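Local structure of NADH kinase POS5, mitochondrial (3AFO) at residues A[166-170]-A[171-175]; A[217-221]-A[222-226]. The protein phosphorylates NADH and NAD(+) with ATP, preferring NADH twofold, and is a mitochondrial enzyme and key source of the cellular reductant NADPH. All blocks are in the same frame, centred on the assembly; numbering follows the deposited sequence. Where two conformers were deposited one is given.

Both contacts are local turns, and they lie on opposite sides of the centre of the chain. Contact 1 closes helix 161-169 and leads into strand 174-186, whereas contact 2 is the tip of the hairpin formed by strands 213-219 and 222-228. Their centres are 44 Å apart and their nearest atoms about 28 Å apart, so they do not touch. A shared antiparallel sheet connects them: strand 174-186 pairs with 316-321, which pairs with 282-286, which in turn pairs with 213-219. The NADH pocket is made of 16 residues spread between 124 and 305. Contact 2 faces a second subunit, while no other chain touches contact 1.

Contact 1 of 2, residues A[166-170]-A[171-175]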
loop_
_atom_site.group_PDB
_atom_site.type_symbol
_atom_site.label_atom_id
_atom_site.label_comp_id
_atom_site.label_asym_id
_atom_site.label_seq_id
_atom_site.Cartn_x
_atom_site.Cartn_y
_atom_site.Cartn_z
ATOM N N GLN A 166 -9.547 33.514 27.216
ATOM C CA GLN A 166 -9.188 33.836 28.608
ATOM C C GLN A 166 -7.819 33.245 28.990
ATOM O O GLN A 166 -6.953 33.942 29.518
ATOM C CB GLN A 166 -10.280 33.303 29.552
ATOM C CG GLN A 166 -10.329 33.920 30.955
ATOM C CD GLN A 166 -11.555 33.476 31.748
ATOM O OE1 GLN A 166 -11.656 32.320 32.174
ATOM N NE2 GLN A 166 -12.491 34.399 31.954
ATOM N N GLU A 167 -7.633 31.961 28.698
ATOM C CA GLU A 167 -6.383 31.240 29.003
ATOM C C GLU A 167 -5.217 31.786 28.193
ATOM O O GLU A 167 -4.094 31.921 28.706
ATOM C CB GLU A 167 -6.533 29.730 28.753
ATOM C CG GLU A 167 -7.517 29.016 29.690
ATOM C CD GLU A 167 -7.273 29.326 31.172
ATOM O OE1 GLU A 167 -6.159 29.065 31.677
ATOM O OE2 GLU A 167 -8.202 29.839 31.833
ATOM N N VAL A 168 -5.494 32.109 26.929
ATOM C CA VAL A 168 -4.479 32.602 26.020
ATOM C C VAL A 168 -3.960 33.963 26.491
ATOM O O VAL A 168 -2.764 34.120 26.700
ATOM C CB VAL A 168 -4.988 32.663 24.558
ATOM C CG1 VAL A 168 -3.992 33.408 23.657
ATOM C CG2 VAL A 168 -5.260 31.235 24.009
ATOM N N ILE A 169 -4.863 34.926 26.676
ATOM C CA ILE A 169 -4.480 36.294 27.048
ATOM C C ILE A 169 -3.812 36.377 28.438
ATOM O O ILE A 169 -2.955 37.222 28.672
ATOM C CB ILE A 169 -5.688 37.294 26.885
ATOM C CG1 ILE A 169 -5.235 38.754 27.037
ATOM C CG2 ILE A 169 -6.865 36.935 27.814
ATOM C CD1 ILE A 169 -6.181 39.761 26.358
ATOM N N SER A 170 -4.188 35.477 29.340
ATOM C CA SER A 170 -3.623 35.444 30.688
ATOM C C SER A 170 -2.286 34.698 30.760
ATOM O O SER A 170 -1.811 34.388 31.853
ATOM C CB SER A 170 -4.595 34.777 31.655
ATOM O OG SER A 170 -5.903 35.304 31.535
ATOM N N SER A 171 -1.692 34.408 29.605
ATOM C CA SER A 171 -0.423 33.656 29.526
ATOM C C SER A 171 -0.476 32.259 30.162
ATOM O O SER A 171 0.529 31.780 30.698
ATOM C CB SER A 171 0.751 34.474 30.105
ATOM O OG SER A 171 0.971 35.659 29.359
ATOM N N ARG A 172 -1.628 31.596 30.093
ATOM C CA ARG A 172 -1.748 30.219 30.617
ATOM C C ARG A 172 -1.914 29.123 29.537
ATOM O O ARG A 172 -2.093 27.947 29.861
ATOM C CB ARG A 172 -2.889 30.112 31.631
ATOM C CG ARG A 172 -2.730 31.025 32.861
ATOM C CD ARG A 172 -3.756 30.672 33.921
ATOM N NE ARG A 172 -5.118 30.991 33.493
ATOM C CZ ARG A 172 -5.729 32.146 33.752
ATOM N NH1 ARG A 172 -5.101 33.094 34.441
ATOM N NH2 ARG A 172 -6.967 32.358 33.319
ATOM N N ALA A 173 -1.870 29.513 28.271
ATOM C CA ALA A 173 -2.034 28.556 27.181
ATOM C C ALA A 173 -0.699 27.941 26.781
ATOM O O ALA A 173 0.374 28.501 27.060
ATOM C CB ALA A 173 -2.682 29.223 25.978
ATOM N N LYS A 174 -0.780 26.791 26.113
ATOM C CA LYS A 174 0.395 26.127 25.553
ATOM C C LYS A 174 0.209 25.904 24.057
ATOM O O LYS A 174 -0.924 25.773 23.579
ATOM C CB LYS A 174 0.655 24.806 26.268
ATOM C CG LYS A 174 1.280 24.986 27.644
ATOM C CD LYS A 174 1.497 23.655 28.323
ATOM C CE LYS A 174 2.001 23.837 29.734
ATOM N NZ LYS A 174 2.159 22.496 30.360
ATOM N N CYS A 175 1.326 25.872 23.332
ATOM C CA CYS A 175 1.323 25.774 21.878
ATOM C C CYS A 175 2.178 24.604 21.397
ATOM O O CYS A 175 3.204 24.283 22.007
ATOM C CB CYS A 175 1.893 27.049 21.264
ATOM S SG CYS A 175 0.846 28.510 21.427
HETATM O O HOH W 1 -4.452 27.073 30.627
HETATM O O HOH W 2 -1.157 31.994 26.789
HETATM O O HOH W 3 -2.256 33.943 34.480
#
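Arg-172 folds back onto Glu-167 and Ser-170 where a Schellman motif ends helix 161-169. Arg-172 N donates to Glu-167 O over 2.8 Å, and Ser-171 N reaches Val-168 O over 3.1 Å; Ser-171, with its positive phi of 59°, is the C-prime residue that turns the chain out of the helix. The side chains repeat the link between 167 and 172. The guanidinium grips the carboxylate side-on in a two-bond salt bridge, NE to OE1 of Glu-167 at 2.8 Å and NH2 to OE2 of Glu-167 at 3.2 Å. Both oxygens lie close to the guanidinium plane but are met from above their own carboxylate plane, because the two planes are turned 48° apart. A bend at chi3 of Arg-172 (-68°) curls its end back toward the helix. Ser-170 CB sits over one guanidinium face, 3.3 Å from Arg-172 NH1, while its OG turns back to Gln-166 O. One water donates to both Glu-167 OE1 and Arg-172 O, tying the acid to the turn a second time. Ser-171 OG is held by Trp-37 N, beside strand 33-36. On the buried side Ala-173 CB rests on Val-168 CG2 at 3.8 Å, and a second water bridges their backbones, accepting from Ala-173 N and donating to Val-168 O at 2.7 Å.

Contact 2 of 2, residues A[217-221]-A[222-226]; sequences IFIDG and EFLTR
Ile-217 O takes two backbone N-H groups, from Leu-224 at 2.8 Å, in the carbonyl plane, and from Thr-225 in a weak bond of 3.4 Å. Ile-217 N in turn donates to Thr-225 O. Two residues thus face one, a classic beta bulge, in the hairpin of strands 213-219 and 222-228. A type I' turn from Ile-219 to Glu-222 closes the hairpin, with backbone bonds in both directions between its end residues; Asp-220 and Gly-221 at its tip both have positive phi. One pair in from the turn, Phe-218 and Phe-223 form a non-hydrogen-bonded pair and meet in a T-shaped stack. The edge of Phe-223 approaches the face of Phe-218, with planes at 63° and centroids 5.3 Å apart. Phe-223 CD1 lies above the rim of that face, 3.6 Å from Phe-218 CE1; with Phe-223 CG anti to its own N (chi1 177°), the ring extends over its neighbour. Arg-283 adds a cation-pi contact to Phe-218. Across the sheet from the rings, Leu-224 CD2 touches both isoleucines, 3.7 Å from Ile-219 CD1 and 3.9 Å from Ile-217 CG2, the three side chains pointing the same way. This aliphatic group packs on Met-261 and Leu-276, and also on Ile-365 of the second subunit. The charged ends near the turn bind that subunit too: Asp-220 OD2 pairs with its Lys-31, and Glu-222 OE2 with NE of its Arg-366.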
loop_
_atom_site.group_PDB
_atom_site.type_symbol
_atom_site.label_atom_id
_atom_site.label_comp_id
_atom_site.label_asym_id
_atom_site.label_seq_id
_atom_site.Cartn_x
_atom_site.Cartn_y
_atom_site.Cartn_z
ATOM N N ILE A 217 14.285 14.264 -9.607
ATOM C CA ILE A 217 14.390 14.609 -8.201
ATOM C C ILE A 217 15.830 14.462 -7.728
ATOM O O ILE A 217 16.468 13.422 -7.954
ATOM C CB ILE A 217 13.460 13.706 -7.336
ATOM C CG1 ILE A 217 11.996 13.882 -7.766
ATOM C CG2 ILE A 217 13.638 14.030 -5.857
ATOM C CD1 ILE A 217 11.043 12.817 -7.245
ATOM N N PHE A 218 16.333 15.509 -7.078
ATOM C CA PHE A 218 17.698 15.520 -6.563
ATOM C C PHE A 218 17.650 15.815 -5.076
ATOM O O PHE A 218 16.945 16.732 -4.643
ATOM C CB PHE A 218 18.566 16.578 -7.280
ATOM C CG PHE A 218 18.627 16.413 -8.795
ATOM C CD1 PHE A 218 19.761 15.864 -9.403
ATOM C CD2 PHE A 218 17.572 16.822 -9.598
ATOM C CE1 PHE A 218 19.832 15.704 -10.792
ATOM C CE2 PHE A 218 17.625 16.670 -11.004
ATOM C CZ PHE A 218 18.761 16.113 -11.598
ATOM N N ILE A 219 18.393 15.038 -4.299
ATOM C CA ILE A 219 18.511 15.266 -2.868
ATOM C C ILE A 219 19.972 15.582 -2.557
ATOM O O ILE A 219 20.869 14.846 -2.967
ATOM C CB ILE A 219 18.019 14.048 -2.040
ATOM C CG1 ILE A 219 16.518 13.819 -2.288
ATOM C CG2 ILE A 219 18.264 14.283 -0.548
ATOM C CD1 ILE A 219 15.999 12.438 -1.868
ATOM N N ASP A 220 20.202 16.704 -1.877
ATOM C CA ASP A 220 21.555 17.123 -1.496
ATOM C C ASP A 220 22.507 17.125 -2.705
ATOM O O ASP A 220 23.668 16.731 -2.609
ATOM C CB ASP A 220 22.075 16.236 -0.348
ATOM C CG ASP A 220 21.145 16.248 0.859
ATOM O OD1 ASP A 220 20.526 17.301 1.108
ATOM O OD2 ASP A 220 21.022 15.214 1.554
ATOM N N GLY A 221 21.987 17.553 -3.851
ATOM C CA GLY A 221 22.768 17.627 -5.083
ATOM C C GLY A 221 22.960 16.328 -5.846
ATOM O O GLY A 221 23.523 16.344 -6.928
ATOM N N GLU A 222 22.496 15.215 -5.281
ATOM C CA GLU A 222 22.621 13.906 -5.911
ATOM C C GLU A 222 21.300 13.527 -6.567
ATOM O O GLU A 222 20.237 13.765 -6.004
ATOM C CB GLU A 222 23.020 12.840 -4.887
ATOM C CG GLU A 222 22.847 11.410 -5.396
ATOM C CD GLU A 222 23.854 10.440 -4.821
ATOM O OE1 GLU A 222 23.701 10.040 -3.651
ATOM O OE2 GLU A 222 24.798 10.063 -5.545
ATOM N N PHE A 223 21.382 12.949 -7.760
ATOM C CA PHE A 223 20.206 12.509 -8.476
ATOM C C PHE A 223 19.597 11.313 -7.746
ATOM O O PHE A 223 20.290 10.328 -7.463
ATOM C CB PHE A 223 20.567 12.142 -9.912
ATOM C CG PHE A 223 19.419 11.615 -10.694
ATOM C CD1 PHE A 223 18.377 12.459 -11.085
ATOM C CD2 PHE A 223 19.361 10.266 -11.036
ATOM C CE1 PHE A 223 17.306 11.966 -11.822
ATOM C CE2 PHE A 223 18.294 9.775 -11.776
ATOM C CZ PHE A 223 17.277 10.625 -12.167
ATOM N N LEU A 224 18.315 11.431 -7.401
ATOM C CA LEU A 224 17.599 10.346 -6.726
ATOM C C LEU A 224 16.897 9.477 -7.742
ATOM O O LEU A 224 17.175 8.292 -7.853
ATOM C CB LEU A 224 16.577 10.868 -5.696
ATOM C CG LEU A 224 15.596 9.818 -5.144
ATOM C CD1 LEU A 224 16.280 8.856 -4.160
ATOM C CD2 LEU A 224 14.398 10.473 -4.509
ATOM N N THR A 225 15.974 10.074 -8.492
ATOM C CA THR A 225 15.166 9.294 -9.395
ATOM C C THR A 225 14.409 10.207 -10.346
ATOM O O THR A 225 14.194 11.389 -10.049
ATOM C CB THR A 225 14.146 8.405 -8.587
ATOM O OG1 THR A 225 13.653 7.358 -9.424
ATOM C CG2 THR A 225 12.984 9.243 -8.032
ATOM N N ARG A 226 14.019 9.645 -11.484
ATOM C CA ARG A 226 12.990 10.234 -12.346
ATOM C C ARG A 226 11.663 9.553 -12.065
ATOM O O ARG A 226 11.576 8.321 -12.078
ATOM C CB ARG A 226 13.336 10.015 -13.820
ATOM C CG ARG A 226 12.192 10.313 -14.791
ATOM C CD ARG A 226 12.446 11.601 -15.567
ATOM N NE ARG A 226 11.975 11.439 -16.922
ATOM C CZ ARG A 226 12.281 12.230 -17.942
ATOM N NH1 ARG A 226 13.078 13.295 -17.800
ATOM N NH2 ARG A 226 11.780 11.935 -19.117
#